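Local coordinates for protein insulinase family protease (Yersinia pestis, PDB 3GO9) that belongs to the insulinase (M16) family of zinc metallopeptidases and is a predicted protease, though its own activity is not established, at residues T58-E63 against T109-T114; L73-A78 against D158-F163; Y116-P121 against A133-T138. All blocks are in the same frame, centred on the assembly; numbering follows the deposited sequence.

Contact 1 (T58-E63 against T109-T114)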
ATOM      1  N   THR A  58      13.242   8.753  -3.312  1.00  9.97           N
ATOM      2  CA  THR A  58      13.851   8.864  -4.626  1.00 11.55           C
ATOM      3  C   THR A  58      13.353   7.694  -5.448  1.00 11.15           C
ATOM      4  O   THR A  58      13.510   6.540  -5.058  1.00 11.69           O
ATOM      5  CB  THR A  58      15.372   8.722  -4.488  1.00 12.10           C
ATOM      6  OG1 THR A  58      15.827   9.805  -3.678  1.00 12.78           O
ATOM      7  CG2 THR A  58      16.123   8.744  -5.826  1.00 13.65           C
ATOM      8  N   GLY A  59      12.746   8.006  -6.568  1.00  9.93           N
ATOM      9  CA  GLY A  59      12.282   6.979  -7.530  1.00  9.32           C
ATOM     10  C   GLY A  59      12.494   7.478  -8.931  1.00  8.92           C
ATOM     11  O   GLY A  59      13.276   8.430  -9.166  1.00 10.04           O
ATOM     12  N   SER A  60      11.749   6.914  -9.865  1.00  9.37           N
ATOM     13  CA  SER A  60      11.920   7.227 -11.283  1.00  9.26           C
ATOM     14  C   SER A  60      11.493   8.616 -11.645  1.00  9.74           C
ATOM     15  O   SER A  60      11.954   9.146 -12.668  1.00 10.35           O
ATOM     16  CB  SER A  60      11.172   6.228 -12.120  1.00 10.39           C
ATOM     17  OG  SER A  60       9.817   6.124 -11.754  1.00  9.62           O
ATOM     18  N   LEU A  61      10.611   9.232 -10.852  1.00 10.15           N
ATOM     19  CA  LEU A  61      10.258  10.614 -11.115  1.00 10.36           C
ATOM     20  C   LEU A  61      11.458  11.564 -10.921  1.00 11.21           C
ATOM     21  O   LEU A  61      11.423  12.683 -11.473  1.00 14.09           O
ATOM     22  CB  LEU A  61       9.067  11.068 -10.279  1.00  9.76           C
ATOM     23  CG  LEU A  61       7.738  10.451 -10.511  1.00 12.18           C
ATOM     24  CD1 LEU A  61       6.736  10.757  -9.410  1.00 13.73           C
ATOM     25  CD2 LEU A  61       7.180  10.877 -11.919  1.00 15.04           C
ATOM     26  N   SER A  62      12.528  11.148 -10.230  1.00 12.20           N
ATOM     27  CA  SER A  62      13.740  11.970 -10.050  1.00 13.60           C
ATOM     28  C   SER A  62      14.646  11.956 -11.253  1.00 13.19           C
ATOM     29  O   SER A  62      15.636  12.698 -11.294  1.00 12.92           O
ATOM     30  CB  SER A  62      14.616  11.420  -8.919  1.00 15.49           C
ATOM     31  OG  SER A  62      14.042  11.561  -7.661  1.00 18.61           O
ATOM     32  N   GLU A  63      14.391  11.031 -12.177  1.00 11.41           N
ATOM     33  CA  GLU A  63      15.262  10.809 -13.329  1.00 10.45           C
ATOM     34  C   GLU A  63      14.957  11.704 -14.501  1.00  9.77           C
ATOM     35  O   GLU A  63      13.795  11.777 -14.918  1.00 11.51           O
ATOM     36  CB  GLU A  63      15.072   9.357 -13.828  1.00  9.46           C
ATOM     37  CG  GLU A  63      15.576   8.313 -12.826  1.00 11.08           C
ATOM     38  CD  GLU A  63      15.115   6.894 -13.128  1.00 11.81           C
ATOM     39  OE1 GLU A  63      14.403   6.660 -14.154  1.00  9.94           O
ATOM     40  OE2 GLU A  63      15.496   5.967 -12.354  1.00 12.56           O
ATOM     41  N   THR A 109      11.693  -0.483  -5.909  1.00  8.42           N
ATOM     42  CA  THR A 109      11.736   0.903  -6.354  1.00  9.44           C
ATOM     43  C   THR A 109      10.473   1.295  -7.097  1.00  9.83           C
ATOM     44  O   THR A 109       9.784   0.447  -7.676  1.00 11.45           O
ATOM     45  CB  THR A 109      12.951   1.200  -7.224  1.00 10.20           C
ATOM     46  OG1 THR A 109      12.786   0.672  -8.515  1.00 13.48           O
ATOM     47  CG2 THR A 109      14.239   0.647  -6.586  1.00 10.98           C
ATOM     48  N   SER A 110      10.134   2.568  -7.055  1.00  9.48           N
ATOM     49  CA  SER A 110       8.867   2.993  -7.578  1.00  8.62           C
ATOM     50  C   SER A 110       9.023   4.397  -8.159  1.00  8.85           C
ATOM     51  O   SER A 110      10.140   4.831  -8.458  1.00  8.72           O
ATOM     52  CB  SER A 110       7.816   2.881  -6.442  1.00 10.01           C
ATOM     53  OG  SER A 110       6.498   3.152  -6.892  1.00 10.52           O
ATOM     54  N   TYR A 111       7.907   5.076  -8.387  1.00  8.67           N
ATOM     55  CA  TYR A 111       7.915   6.400  -8.961  1.00  9.29           C
ATOM     56  C   TYR A 111       8.511   7.430  -8.034  1.00 10.65           C
ATOM     57  O   TYR A 111       9.218   8.303  -8.446  1.00  9.65           O
ATOM     58  CB  TYR A 111       6.437   6.747  -9.304  1.00  9.83           C
ATOM     59  CG  TYR A 111       5.884   5.893 -10.364  1.00  6.90           C
ATOM     60  CD1 TYR A 111       6.193   6.138 -11.718  1.00  9.36           C
ATOM     61  CD2 TYR A 111       5.102   4.771 -10.086  1.00  8.16           C
ATOM     62  CE1 TYR A 111       5.709   5.271 -12.719  1.00 10.31           C
ATOM     63  CE2 TYR A 111       4.616   3.952 -11.080  1.00  9.34           C
ATOM     64  CZ  TYR A 111       4.911   4.210 -12.403  1.00  9.22           C
ATOM     65  OH  TYR A 111       4.433   3.361 -13.403  1.00 10.73           O
ATOM     66  N   ASP A 112       8.172   7.341  -6.736  1.00  9.65           N
ATOM     67  CA  ASP A 112       8.552   8.362  -5.771  1.00 10.34           C
ATOM     68  C   ASP A 112       9.235   7.859  -4.526  1.00 10.92           C
ATOM     69  O   ASP A 112       9.497   8.646  -3.626  1.00 11.21           O
ATOM     70  CB  ASP A 112       7.376   9.296  -5.400  1.00 11.43           C
ATOM     71  CG  ASP A 112       6.267   8.642  -4.662  1.00 16.13           C
ATOM     72  OD1 ASP A 112       6.375   7.446  -4.353  1.00 18.84           O
ATOM     73  OD2 ASP A 112       5.239   9.356  -4.434  1.00 19.31           O
ATOM     74  N   PHE A 113       9.609   6.590  -4.529  1.00  8.99           N
ATOM     75  CA  PHE A 113      10.359   6.019  -3.433  1.00  9.31           C
ATOM     76  C   PHE A 113      11.175   4.817  -3.843  1.00  8.46           C
ATOM     77  O   PHE A 113      10.913   4.156  -4.848  1.00  9.40           O
ATOM     78  CB  PHE A 113       9.454   5.653  -2.219  1.00 10.37           C
ATOM     79  CG  PHE A 113       8.602   4.462  -2.434  1.00 10.01           C
ATOM     80  CD1 PHE A 113       9.052   3.173  -2.100  1.00 12.00           C
ATOM     81  CD2 PHE A 113       7.309   4.597  -2.981  1.00 11.46           C
ATOM     82  CE1 PHE A 113       8.240   2.069  -2.287  1.00 16.75           C
ATOM     83  CE2 PHE A 113       6.517   3.459  -3.226  1.00 11.88           C
ATOM     84  CZ  PHE A 113       6.948   2.237  -2.848  1.00 14.07           C
ATOM     85  N   THR A 114      12.173   4.539  -3.005  1.00  8.01           N
ATOM     86  CA  THR A 114      12.875   3.243  -2.942  1.00  8.32           C
ATOM     87  C   THR A 114      12.771   2.720  -1.518  1.00  8.75           C
ATOM     88  O   THR A 114      13.026   3.458  -0.551  1.00  9.81           O
ATOM     89  CB  THR A 114      14.338   3.474  -3.283  1.00  8.28           C
ATOM     90  OG1 THR A 114      14.394   3.957  -4.632  1.00  9.64           O
ATOM     91  CG2 THR A 114      15.193   2.209  -3.240  1.00  9.68           C
TER
HETATM   92  O   HOH W   1      11.377  10.532  -6.943  1.00 15.35           O
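Tyr111 meets Leu61 chiefly through its carbonyl. Tyr111 O takes the Leu61 N-H on a lone pair in the carbonyl plane, with 2.9 Å between N and O and an N-H...O angle of 164°. Leu61 CG, anti to the carbonyl carbon (chi1 -66°), then lies 3.3 Å from Tyr111 O, and Leu61 CD1 rests 4.0 Å from Tyr111 CB. The Tyr111 hydroxyl is bonded to Trp172 NE1. One residue back, Ser60 N gives a bond of 3.0 Å to Ser110 O, so successive amides at the start of the 3-10 turn 60-62 meet successive carbonyls of the loop 110-113. Ser60 OG, bonded to His184 O, passes obliquely by Tyr111 CD1 at 3.6 Å. Gly59 CA also approaches Ser110 O, making a C-H...O contact of 3.2 Å. Beyond it, Thr58 O receives the hydroxyl Thr114 OG1 at 2.8 Å, nearly along the C=O axis, just where strand 114-120 begins. Phe113 N is buried here without a partner. Most of the polar matching is between main chains, so the join of the loop after strand 50-56 to the turn before strand 114-120 rests on backbone geometry more than on side-chain identity.

Contact 2 (L73-A78 against D158-F163). With ZN (zinc ion), chain C.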
ATOM      1  N   LEU A  73      18.625   0.824 -10.522  1.00  8.72           N
ATOM      2  CA  LEU A  73      19.960   0.201 -10.573  1.00  9.21           C
ATOM      3  C   LEU A  73      20.717   0.315  -9.252  1.00  8.51           C
ATOM      4  O   LEU A  73      21.390  -0.615  -8.807  1.00  8.98           O
ATOM      5  CB  LEU A  73      20.823   0.768 -11.710  1.00  9.62           C
ATOM      6  CG  LEU A  73      22.240   0.235 -11.868  1.00 11.50           C
ATOM      7  CD1 LEU A  73      22.252  -1.239 -12.004  1.00 13.86           C
ATOM      8  CD2 LEU A  73      22.939   0.890 -13.044  1.00 12.30           C
ATOM      9  N   LEU A  74      20.592   1.476  -8.594  1.00  9.29           N
ATOM     10  CA  LEU A  74      21.380   1.750  -7.386  1.00  9.12           C
ATOM     11  C   LEU A  74      21.271   0.623  -6.368  1.00  8.48           C
ATOM     12  O   LEU A  74      22.283   0.182  -5.870  1.00  9.19           O
ATOM     13  CB  LEU A  74      21.024   3.114  -6.773  1.00  9.43           C
ATOM     14  CG  LEU A  74      21.322   4.387  -7.565  1.00  8.31           C
ATOM     15  CD1 LEU A  74      20.724   5.643  -6.874  1.00  9.88           C
ATOM     16  CD2 LEU A  74      22.834   4.503  -7.784  1.00  9.56           C
ATOM     17  N   PRO A  75      20.053   0.157  -6.027  1.00  8.87           N
ATOM     18  CA  PRO A  75      20.042  -0.871  -5.008  1.00  8.42           C
ATOM     19  C   PRO A  75      20.678  -2.176  -5.423  1.00  9.35           C
ATOM     20  O   PRO A  75      21.168  -2.914  -4.539  1.00  9.33           O
ATOM     21  CB  PRO A  75      18.542  -1.063  -4.707  1.00  9.68           C
ATOM     22  CG  PRO A  75      17.837  -0.313  -5.695  1.00 13.21           C
ATOM     23  CD  PRO A  75      18.695   0.623  -6.357  1.00  9.69           C
ATOM     24  N   ARG A  76      20.708  -2.480  -6.729  1.00  8.38           N
ATOM     25  CA  ARG A  76      21.377  -3.697  -7.152  1.00  9.56           C
ATOM     26  C   ARG A  76      22.901  -3.605  -6.859  1.00  8.90           C
ATOM     27  O   ARG A  76      23.571  -4.592  -6.526  1.00 10.15           O
ATOM     28  CB  ARG A  76      21.132  -3.932  -8.641  1.00 11.03           C
ATOM     29  CG  ARG A  76      21.447  -5.387  -9.006  1.00 13.85           C
ATOM     30  CD  ARG A  76      21.272  -5.624 -10.485  1.00 17.56           C
ATOM     31  NE  ARG A  76      19.900  -5.515 -10.976  1.00 17.97           N
ATOM     32  CZ  ARG A  76      19.543  -5.962 -12.178  1.00 24.39           C
ATOM     33  NH1 ARG A  76      20.453  -6.520 -12.975  1.00 23.53           N
ATOM     34  NH2 ARG A  76      18.289  -5.830 -12.619  1.00 23.79           N
ATOM     35  N   LEU A  77      23.451  -2.408  -6.971  1.00  8.99           N
ATOM     36  CA  LEU A  77      24.866  -2.182  -6.644  1.00  7.39           C
ATOM     37  C   LEU A  77      25.190  -2.586  -5.172  1.00  9.16           C
ATOM     38  O   LEU A  77      26.219  -3.223  -4.928  1.00 10.39           O
ATOM     39  CB  LEU A  77      25.286  -0.733  -6.951  1.00  8.57           C
ATOM     40  CG  LEU A  77      25.053  -0.286  -8.353  1.00 10.37           C
ATOM     41  CD1 LEU A  77      25.514   1.217  -8.480  1.00 13.87           C
ATOM     42  CD2 LEU A  77      25.758  -1.155  -9.422  1.00 10.96           C
ATOM     43  N   ALA A  78      24.304  -2.199  -4.265  1.00  9.57           N
ATOM     44  CA  ALA A  78      24.401  -2.432  -2.857  1.00 10.41           C
ATOM     45  C   ALA A  78      24.435  -3.942  -2.543  1.00 11.48           C
ATOM     46  O   ALA A  78      24.949  -4.349  -1.493  1.00 11.74           O
ATOM     47  CB  ALA A  78      23.225  -1.725  -2.071  1.00 10.23           C
ATOM     48  N   ASP A 158      16.938 -10.469 -11.492  1.00 13.91           N
ATOM     49  CA  ASP A 158      16.750  -9.094 -11.025  1.00 14.70           C
ATOM     50  C   ASP A 158      16.199  -9.143  -9.640  1.00 13.91           C
ATOM     51  O   ASP A 158      15.008  -9.406  -9.446  1.00 15.23           O
ATOM     52  CB  ASP A 158      15.773  -8.399 -11.933  1.00 15.11           C
ATOM     53  CG  ASP A 158      15.395  -7.089 -11.417  1.00 16.94           C
ATOM     54  OD1 ASP A 158      16.232  -6.474 -10.642  1.00 15.62           O
ATOM     55  OD2 ASP A 158      14.232  -6.743 -11.753  1.00 20.48           O
ATOM     56  N   PRO A 159      17.055  -8.867  -8.629  1.00 13.82           N
ATOM     57  CA  PRO A 159      16.524  -8.950  -7.280  1.00 14.42           C
ATOM     58  C   PRO A 159      15.722  -7.731  -6.861  1.00 13.06           C
ATOM     59  O   PRO A 159      15.138  -7.735  -5.792  1.00 15.12           O
ATOM     60  CB  PRO A 159      17.787  -9.078  -6.425  1.00 14.20           C
ATOM     61  CG  PRO A 159      18.786  -8.306  -7.149  1.00 14.63           C
ATOM     62  CD  PRO A 159      18.469  -8.494  -8.650  1.00 14.23           C
ATOM     63  N   ILE A 160      15.678  -6.690  -7.685  1.00 10.47           N
ATOM     64  CA  ILE A 160      15.007  -5.442  -7.322  1.00 10.38           C
ATOM     65  C   ILE A 160      13.592  -5.375  -7.921  1.00 11.31           C
ATOM     66  O   ILE A 160      13.412  -5.476  -9.147  1.00 11.23           O
ATOM     67  CB  ILE A 160      15.834  -4.211  -7.810  1.00 10.54           C
ATOM     68  CG1 ILE A 160      17.309  -4.357  -7.377  1.00 11.72           C
ATOM     69  CG2 ILE A 160      15.242  -2.866  -7.240  1.00 13.29           C
ATOM     70  CD1 ILE A 160      17.549  -4.651  -5.869  1.00 12.49           C
ATOM     71  N   ALA A 161      12.605  -5.248  -7.068  1.00  9.32           N
ATOM     72  CA  ALA A 161      11.225  -5.236  -7.481  1.00  9.53           C
ATOM     73  C   ALA A 161      10.765  -3.844  -7.759  1.00 10.52           C
ATOM     74  O   ALA A 161      11.465  -2.850  -7.456  1.00  9.20           O
ATOM     75  CB  ALA A 161      10.336  -5.856  -6.388  1.00 11.75           C
ATOM     76  N   THR A 162       9.576  -3.756  -8.321  1.00 12.32           N
ATOM     77  CA  THR A 162       8.943  -2.459  -8.475  1.00 11.84           C
ATOM     78  C   THR A 162       7.649  -2.361  -7.673  1.00 12.26           C
ATOM     79  O   THR A 162       7.095  -3.362  -7.236  1.00 12.27           O
ATOM     80  CB  THR A 162       8.590  -2.205  -9.963  1.00 11.29           C
ATOM     81  OG1 THR A 162       7.750  -3.257 -10.461  1.00 13.55           O
ATOM     82  CG2 THR A 162       9.852  -2.155 -10.833  1.00 12.49           C
ATOM     83  N   PHE A 163       7.197  -1.145  -7.431  1.00 12.54           N
ATOM     84  CA  PHE A 163       5.813  -0.911  -7.004  1.00 13.81           C
ATOM     85  C   PHE A 163       5.151   0.050  -7.986  1.00 14.25           C
ATOM     86  O   PHE A 163       5.703   1.128  -8.231  1.00 12.76           O
ATOM     87  CB  PHE A 163       5.715  -0.315  -5.625  1.00 14.16           C
ATOM     88  CG  PHE A 163       4.298  -0.069  -5.233  1.00 15.90           C
ATOM     89  CD1 PHE A 163       3.496  -1.156  -4.870  1.00 19.37           C
ATOM     90  CD2 PHE A 163       3.719   1.190  -5.386  1.00 17.20           C
ATOM     91  CE1 PHE A 163       2.157  -0.958  -4.590  1.00 22.59           C
ATOM     92  CE2 PHE A 163       2.366   1.397  -5.105  1.00 24.38           C
ATOM     93  CZ  PHE A 163       1.594   0.302  -4.699  1.00 21.52           C
TER
HETATM   94 ZN    ZN C 602      13.846  -4.909 -11.408  0.50 17.50          ZN
HETATM   95  O   HOH W   2      14.601  -4.653 -12.838  1.00 15.62           O
HETATM   96  O   HOH W   3      11.970  -4.958 -11.659  1.00 28.86           O
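Over one face of the Arg76 guanidinium lie Asp158 CA and Pro159 CD, and at its edge, in plane, stands a water modelled too close to the zinc ion, its ligation doubtful. The Asp158 carboxylate is turned 37° from the guanidinium plane. Arg76 NH2 reaches Asp158 OD1 at 2.9 Å in a salt bridge whose hydrogen bond is weak, bent to 124°. The same OD1 accepts from Ile160 N at 3.0 Å, from above the carboxylate plane, closing an Asx turn. That turn leaves Asp158 OD2, at 1.9 Å, and Ile160 O, at 2.4 Å, both on the zinc; His72, from the same helix as Arg76, and a second water are further ligands. His72 to Arg76 appears to hold the place of the HXXEH zinc motif of M16 peptidases, but with Pro75 and Arg76 where that motif has glutamate and histidine. The Ile160 side chain packs on the helix, CD1 meeting Pro75 CB at 3.9 Å and CG1 meeting Arg76 CB at 4.0 Å. Helix 70-80 thus rests on edge strand 160-162 and, through Pro75, on strand 107-109, while Leu73 and Leu77 pack on helix 146-153, whose Ala152 O binds Arg76 NH1, and Leu74 on helix 196-206.

Contact 3 (Y116-P121 against A133-T138)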
ATOM      1  N   TYR A 116      14.192  -0.236   1.054  1.00  6.71           N
ATOM      2  CA  TYR A 116      15.111  -1.320   1.405  1.00  8.20           C
ATOM      3  C   TYR A 116      14.535  -2.098   2.578  1.00  8.28           C
ATOM      4  O   TYR A 116      14.059  -1.504   3.534  1.00  9.97           O
ATOM      5  CB  TYR A 116      16.484  -0.770   1.807  1.00  8.57           C
ATOM      6  CG  TYR A 116      17.215  -0.097   0.652  1.00  7.48           C
ATOM      7  CD1 TYR A 116      17.954  -0.815  -0.205  1.00  7.99           C
ATOM      8  CD2 TYR A 116      17.076   1.278   0.404  1.00  7.87           C
ATOM      9  CE1 TYR A 116      18.670  -0.208  -1.218  1.00  6.75           C
ATOM     10  CE2 TYR A 116      17.721   1.879  -0.694  1.00  8.52           C
ATOM     11  CZ  TYR A 116      18.530   1.125  -1.470  1.00  9.16           C
ATOM     12  OH  TYR A 116      19.193   1.606  -2.598  1.00  9.61           O
ATOM     13  N   SER A 117      14.632  -3.437   2.536  1.00  8.06           N
ATOM     14  CA  SER A 117      13.998  -4.264   3.550  1.00  9.64           C
ATOM     15  C   SER A 117      14.936  -5.357   4.025  1.00  8.92           C
ATOM     16  O   SER A 117      15.445  -6.140   3.208  1.00  9.95           O
ATOM     17  CB  SER A 117      12.709  -4.919   3.044  1.00 10.50           C
ATOM     18  OG  SER A 117      11.716  -3.988   2.570  1.00 11.52           O
ATOM     19  N   LEU A 118      15.081  -5.459   5.338  1.00  6.84           N
ATOM     20  CA  LEU A 118      15.780  -6.560   6.002  1.00  8.16           C
ATOM     21  C   LEU A 118      14.900  -7.140   7.125  1.00  8.85           C
ATOM     22  O   LEU A 118      14.156  -6.416   7.810  1.00 10.00           O
ATOM     23  CB  LEU A 118      17.122  -6.115   6.565  1.00  8.14           C
ATOM     24  CG  LEU A 118      18.248  -6.045   5.538  1.00 10.07           C
ATOM     25  CD1 LEU A 118      19.367  -5.083   5.890  1.00 17.82           C
ATOM     26  CD2 LEU A 118      18.853  -7.453   5.409  1.00 13.69           C
ATOM     27  N   SER A 119      14.983  -8.448   7.335  1.00  9.09           N
ATOM     28  CA  SER A 119      14.232  -9.161   8.353  1.00  9.38           C
ATOM     29  C   SER A 119      15.248 -10.072   9.026  1.00 10.46           C
ATOM     30  O   SER A 119      15.779 -10.974   8.346  1.00 10.21           O
ATOM     31  CB  SER A 119      13.150 -10.047   7.687  1.00  8.90           C
ATOM     32  OG  SER A 119      12.537 -10.934   8.641  1.00  9.84           O
ATOM     33  N   LEU A 120      15.562  -9.804  10.286  1.00 10.25           N
ATOM     34  CA  LEU A 120      16.645 -10.465  10.981  1.00 11.02           C
ATOM     35  C   LEU A 120      16.083 -11.429  11.994  1.00 11.85           C
ATOM     36  O   LEU A 120      15.034 -11.214  12.606  1.00 11.42           O
ATOM     37  CB  LEU A 120      17.511  -9.456  11.740  1.00 11.35           C
ATOM     38  CG  LEU A 120      18.017  -8.287  10.943  1.00 10.99           C
ATOM     39  CD1 LEU A 120      18.845  -7.364  11.832  1.00 14.59           C
ATOM     40  CD2 LEU A 120      18.820  -8.796   9.747  1.00 11.96           C
ATOM     41  N   PRO A 121      16.825 -12.497  12.278  1.00 12.06           N
ATOM     42  CA  PRO A 121      16.343 -13.301  13.362  1.00 13.75           C
ATOM     43  C   PRO A 121      16.382 -12.582  14.683  1.00 14.32           C
ATOM     44  O   PRO A 121      17.177 -11.692  14.902  1.00 14.11           O
ATOM     45  CB  PRO A 121      17.322 -14.493  13.399  1.00 13.35           C
ATOM     46  CG  PRO A 121      18.300 -14.234  12.332  1.00 14.37           C
ATOM     47  CD  PRO A 121      18.183 -12.832  11.876  1.00 13.38           C
ATOM     48  N   ALA A 133      24.884  -1.482   9.219  1.00  9.45           N
ATOM     49  CA  ALA A 133      26.082  -1.167   8.469  1.00  9.25           C
ATOM     50  C   ALA A 133      25.765  -1.235   6.963  1.00  8.84           C
ATOM     51  O   ALA A 133      26.195  -0.342   6.199  1.00  9.44           O
ATOM     52  CB  ALA A 133      27.150  -2.117   8.868  1.00  9.84           C
ATOM     53  N   TRP A 134      24.993  -2.242   6.546  1.00  9.11           N
ATOM     54  CA  TRP A 134      24.629  -2.381   5.150  1.00  8.13           C
ATOM     55  C   TRP A 134      23.765  -1.182   4.745  1.00  7.49           C
ATOM     56  O   TRP A 134      23.934  -0.588   3.692  1.00  7.62           O
ATOM     57  CB  TRP A 134      23.885  -3.690   4.840  1.00  9.03           C
ATOM     58  CG  TRP A 134      23.649  -3.884   3.379  1.00  7.89           C
ATOM     59  CD1 TRP A 134      24.561  -4.340   2.461  1.00  8.97           C
ATOM     60  CD2 TRP A 134      22.457  -3.556   2.627  1.00  7.38           C
ATOM     61  NE1 TRP A 134      23.990  -4.355   1.197  1.00 10.82           N
ATOM     62  CE2 TRP A 134      22.701  -3.902   1.292  1.00  9.41           C
ATOM     63  CE3 TRP A 134      21.207  -3.015   2.966  1.00 11.44           C
ATOM     64  CZ2 TRP A 134      21.762  -3.722   0.302  1.00  8.92           C
ATOM     65  CZ3 TRP A 134      20.236  -2.882   1.961  1.00 12.35           C
ATOM     66  CH2 TRP A 134      20.551  -3.220   0.639  1.00 10.01           C
ATOM     67  N   LEU A 135      22.832  -0.812   5.607  1.00  7.18           N
ATOM     68  CA  LEU A 135      21.904   0.278   5.288  1.00  7.84           C
ATOM     69  C   LEU A 135      22.646   1.630   5.266  1.00  9.40           C
ATOM     70  O   LEU A 135      22.330   2.494   4.423  1.00 10.19           O
ATOM     71  CB  LEU A 135      20.750   0.354   6.268  1.00  9.80           C
ATOM     72  CG  LEU A 135      19.750  -0.803   6.144  1.00  9.43           C
ATOM     73  CD1 LEU A 135      18.846  -0.870   7.396  1.00 11.42           C
ATOM     74  CD2 LEU A 135      18.897  -0.710   4.897  1.00  9.68           C
ATOM     75  N   SER A 136      23.586   1.822   6.182  1.00  8.88           N
ATOM     76  CA  SER A 136      24.424   3.070   6.170  1.00 10.11           C
ATOM     77  C   SER A 136      25.435   3.121   5.043  1.00 10.05           C
ATOM     78  O   SER A 136      25.660   4.191   4.455  1.00 10.81           O
ATOM     79  CB  SER A 136      25.015   3.375   7.532  1.00 12.62           C
ATOM     80  OG  SER A 136      25.820   2.331   8.034  1.00 13.85           O
ATOM     81  N   ASP A 137      26.026   1.992   4.699  1.00  9.15           N
ATOM     82  CA  ASP A 137      26.828   1.897   3.465  1.00  8.24           C
ATOM     83  C   ASP A 137      25.982   2.311   2.265  1.00  8.48           C
ATOM     84  O   ASP A 137      26.420   3.089   1.408  1.00 11.06           O
ATOM     85  CB  ASP A 137      27.329   0.455   3.190  1.00  8.33           C
ATOM     86  CG  ASP A 137      28.443  -0.048   4.103  1.00 10.18           C
ATOM     87  OD1 ASP A 137      29.031   0.729   4.916  1.00 11.81           O
ATOM     88  OD2 ASP A 137      28.780  -1.266   3.902  1.00 10.74           O
ATOM     89  N   THR A 138      24.757   1.787   2.171  1.00  8.00           N
ATOM     90  CA  THR A 138      23.933   2.069   1.030  1.00  8.18           C
ATOM     91  C   THR A 138      23.516   3.561   0.996  1.00  8.50           C
ATOM     92  O   THR A 138      23.540   4.210  -0.070  1.00 11.01           O
ATOM     93  CB  THR A 138      22.693   1.186   1.102  1.00  7.98           C
ATOM     94  OG1 THR A 138      23.079  -0.200   1.024  1.00  8.12           O
ATOM     95  CG2 THR A 138      21.749   1.465  -0.021  1.00 10.96           C
TER
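Tyr116 lies where three side chains of the helix converge. Its CD1 is 3.6 Å from Trp134 CH2, the two side chains crossing at about a right angle, with ring planes 71° apart in an oblique pairing. Thr138 comes tip to tip with the phenol, its CG2 3.5 Å from Tyr116 CZ, and Leu135 CD2 sits 3.9 Å from Tyr116 CB. Leu118 turns to the same side; the Leu118 and Trp134 side chains cross obliquely, Leu118 CD1 coming within 4.0 Å of Trp134 CE3 and also nearing Leu135. No hydrogen bond spans the contact. This is helix-on-sheet packing in the alpha/beta fold of an M16 domain, with helix 125-140 laid back over the strand that precedes it; the short axes run antiparallel at 169°, 10.5 Å apart. Because side chains alternate along a strand, Tyr116 and Leu118 both face the side of the helix that carries Trp134, Leu135 and Thr138. The threonine is fixed by its own helix: Thr138 OG1 donates to Trp134 O at 2.8 Å, reaching it from the face opposite to that used by Thr138 N, and stands 3.6 Å above the centre of the Trp134 ring. Trp134 CG is anti to the backbone N (chi1 -174°), on the strand side; the indole NE1 donates to Ala78 O, and the ring meets Trp94 of helix 87-95 edge-to-face. Tyr116 OH shares a hydrogen bond with Tyr207 OH. Further out, Tyr116 and Leu118 pair through their backbones with Leu54 and Leu52 of strand 50-56, whose side chains touch Leu135.

Overall arrangement
All three contacts lie at or against the mixed seven-stranded sheet of the M16 family domain. Contacts 1 and 3 are buried, contact 2 only partly, with Asp158 exposed. Chemistry follows place: loop meets loop in contact 1 mostly through main-chain bonds, the helix-sheet interior of contact 3 is apolar and aromatic, and contact 2, at the edge of the sheet, holds a salt bridge and a zinc site. Contacts 1 and 2 join where Thr109 N bonds Ala161 O and Ser110 OG bonds Phe163 O. Contacts 2 and 3 meet where helix 70-80 touches both partners of contact 3: Ala78 O takes Trp134 NE1, and Pro75 CB packs on Tyr116 OH of the strand. Contacts 1 and 3 share strand 114-120 but do not touch beyond it.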